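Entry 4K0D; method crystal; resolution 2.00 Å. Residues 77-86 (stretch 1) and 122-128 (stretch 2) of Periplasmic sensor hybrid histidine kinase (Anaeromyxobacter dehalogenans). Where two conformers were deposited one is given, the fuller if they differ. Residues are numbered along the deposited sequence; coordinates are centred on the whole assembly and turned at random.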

# COMPACT_ATOMS: atom_id res chain seq x y z
N ALA B 77 18.24 -3.97 2.55
CA ALA B 77 18.67 -4.53 3.83
C ALA B 77 17.49 -5.20 4.54
O ALA B 77 17.44 -6.45 4.72
CB ALA B 77 19.21 -3.40 4.71
N LEU B 78 16.56 -4.35 4.97
CA LEU B 78 15.40 -4.81 5.68
C LEU B 78 14.76 -5.97 4.87
O LEU B 78 14.54 -7.03 5.40
CB LEU B 78 14.42 -3.65 5.87
CG LEU B 78 14.91 -2.36 6.52
CD1 LEU B 78 13.74 -1.67 7.21
CD2 LEU B 78 16.01 -2.66 7.56
N SER B 79 14.57 -5.74 3.58
CA SER B 79 13.98 -6.71 2.67
C SER B 79 14.55 -8.11 2.81
O SER B 79 13.82 -9.08 2.99
CB SER B 79 14.17 -6.20 1.23
OG SER B 79 13.58 -7.07 0.29
N GLY B 80 15.86 -8.23 2.69
CA GLY B 80 16.51 -9.53 2.76
C GLY B 80 16.14 -10.26 4.02
O GLY B 80 15.91 -11.49 4.02
N ARG B 81 16.06 -9.51 5.11
CA ARG B 81 15.81 -10.10 6.42
C ARG B 81 14.32 -10.44 6.56
O ARG B 81 13.96 -11.45 7.16
CB ARG B 81 16.28 -9.20 7.57
N ILE B 82 13.45 -9.60 6.00
CA ILE B 82 12.04 -9.89 6.05
C ILE B 82 11.84 -11.25 5.41
O ILE B 82 11.22 -12.18 6.00
CB ILE B 82 11.23 -8.78 5.34
CG1 ILE B 82 11.31 -7.48 6.12
CG2 ILE B 82 9.76 -9.12 5.22
CD1 ILE B 82 10.92 -6.30 5.29
N LEU B 83 12.34 -11.40 4.20
CA LEU B 83 12.05 -12.62 3.44
C LEU B 83 12.62 -13.85 4.12
O LEU B 83 12.03 -14.91 4.07
CB LEU B 83 12.54 -12.52 1.99
CG LEU B 83 11.71 -11.46 1.27
CD1 LEU B 83 12.38 -11.02 -0.03
CD2 LEU B 83 10.30 -11.96 0.96
N ALA B 84 13.76 -13.71 4.78
CA ALA B 84 14.34 -14.87 5.41
C ALA B 84 13.54 -15.21 6.64
O ALA B 84 13.67 -16.31 7.17
CB ALA B 84 15.76 -14.60 5.78
N ALA B 85 12.76 -14.26 7.15
CA ALA B 85 12.02 -14.53 8.38
C ALA B 85 10.79 -15.41 8.11
O ALA B 85 10.19 -15.94 9.04
CB ALA B 85 11.59 -13.26 9.02
N VAL B 86 10.40 -15.53 6.85
CA VAL B 86 9.10 -16.11 6.52
C VAL B 86 9.10 -17.62 6.75
O VAL B 86 8.28 -18.09 7.48
CB VAL B 86 8.61 -15.75 5.12
CG1 VAL B 86 7.42 -16.61 4.70
CG2 VAL B 86 8.23 -14.23 5.07
N GLU B 122 8.09 -9.14 15.16
CA GLU B 122 9.36 -8.74 14.67
C GLU B 122 9.25 -8.57 13.14
O GLU B 122 9.66 -7.54 12.55
CB GLU B 122 10.37 -9.79 15.05
CG GLU B 122 11.75 -9.53 14.59
CD GLU B 122 12.78 -10.35 15.36
OE1 GLU B 122 12.41 -10.97 16.40
OE2 GLU B 122 13.94 -10.38 14.92
N LEU B 123 8.68 -9.55 12.49
CA LEU B 123 8.53 -9.49 11.05
C LEU B 123 7.69 -8.28 10.69
O LEU B 123 7.98 -7.56 9.74
CB LEU B 123 7.86 -10.77 10.59
CG LEU B 123 7.78 -11.02 9.11
CD1 LEU B 123 8.99 -10.53 8.33
CD2 LEU B 123 7.61 -12.53 8.95
N LEU B 124 6.62 -8.04 11.44
CA LEU B 124 5.77 -6.93 11.05
C LEU B 124 6.49 -5.62 11.30
O LEU B 124 6.29 -4.65 10.57
CB LEU B 124 4.51 -6.92 11.84
CG LEU B 124 3.59 -8.09 11.50
CD1 LEU B 124 2.40 -8.09 12.47
CD2 LEU B 124 3.16 -7.96 10.01
N SER B 125 7.32 -5.59 12.33
CA SER B 125 8.04 -4.38 12.66
C SER B 125 8.99 -4.05 11.49
O SER B 125 9.03 -2.91 11.01
CB SER B 125 8.81 -4.54 13.95
OG SER B 125 9.80 -3.52 14.07
N LEU B 126 9.81 -5.03 11.09
CA LEU B 126 10.65 -4.88 9.94
C LEU B 126 9.87 -4.38 8.75
O LEU B 126 10.29 -3.45 8.05
CB LEU B 126 11.26 -6.21 9.55
CG LEU B 126 12.39 -6.69 10.43
CD1 LEU B 126 12.86 -8.07 9.95
CD2 LEU B 126 13.53 -5.69 10.40
N LEU B 127 8.73 -4.98 8.48
CA LEU B 127 8.01 -4.63 7.28
C LEU B 127 7.59 -3.20 7.33
O LEU B 127 7.71 -2.47 6.32
CB LEU B 127 6.75 -5.47 7.10
CG LEU B 127 7.03 -6.66 6.21
CD1 LEU B 127 5.92 -7.68 6.41
CD2 LEU B 127 7.13 -6.24 4.75
N ARG B 128 7.11 -2.76 8.48
CA ARG B 128 6.64 -1.39 8.59
C ARG B 128 7.83 -0.41 8.52
O ARG B 128 7.72 0.70 7.98
CB ARG B 128 5.83 -1.21 9.86
CG ARG B 128 4.39 -1.71 9.73
CD ARG B 128 3.78 -2.11 11.06
NE ARG B 128 2.51 -2.81 10.86
CZ ARG B 128 1.85 -3.47 11.82
NH1 ARG B 128 2.35 -3.52 13.05
NH2 ARG B 128 0.70 -4.08 11.54

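The contact between residues 77-86 and 122-128 is a small, predominantly apolar packing of two nearly antiparallel helices, made by aliphatic side chains in contact, with no hydrogen bond across it among the atoms modelled. It illustrates a general principle: a helix spends its backbone polarity on itself and offers neighbours whatever its side chains present along one face.

Each stretch is a segment of a longer helix. Backbone bonds such as Ile82 N to Leu78 O (2.9 Å) and Leu127 N to Leu123 O (3.0 Å) run along each helix, and no hydrogen bond crosses between the two among the modelled atoms. The axes approach to 9.5 Å, with 153° between their N-to-C directions. Because the chains run in nearly opposite senses, the register reverses: Leu78 lies nearest Leu126, with 6.4 Å between their CA atoms, whereas one turn later Ile82 lies nearest Leu123, with CA atoms 6.1 Å apart.

Ile82 is the hub. Its CA-to-CB bond points sideways, yet the end of the side chain comes nearer to the second helix, and it touches three leucines. Ile82 CG2 lies 3.5 Å from Leu123 CD1 and 3.8 Å from Leu127 CG, while Ile82 CG1 sits 3.7 Å from Leu126 CB. These are van der Waals distances between hydrocarbon groups; such contacts typically gain stability by keeping apolar surface from water. Leu127 has its CA-to-CB bond directed away, yet the side chain comes nearer farther out, and its CG makes the closest contact with Ile82; chi1 is -95°, between the usual wells.

Leu123 plays the reciprocal part. Its t, p rotamer carries CD1 to Ile82 and also to within 3.8 Å of Ala85 CB, a small side chain that points toward the second helix. A turn of helix beyond Ile82, Val86 adds a looser contact, its CG2 lying 4.3 Å from Leu123 CD2.

At the other end of the contact, Leu126 points toward the first helix and has the largest area covered, 86 Å², just ahead of Ile82 at 84 Å². Leu78 faces it, but their closest approach is from Leu78 CD1 to the backbone Leu126 O, at 4.0 Å; a methyl group can pack beside a carbonyl without bonding to it. Arg81 also reaches this leucine, with its CB 4.3 Å from Leu126 CD1, although its side chain is not modelled beyond CB. In all, 358 Å² is buried across both surfaces, a modest total, to which Leu126, Ile82 and Leu123 contribute most.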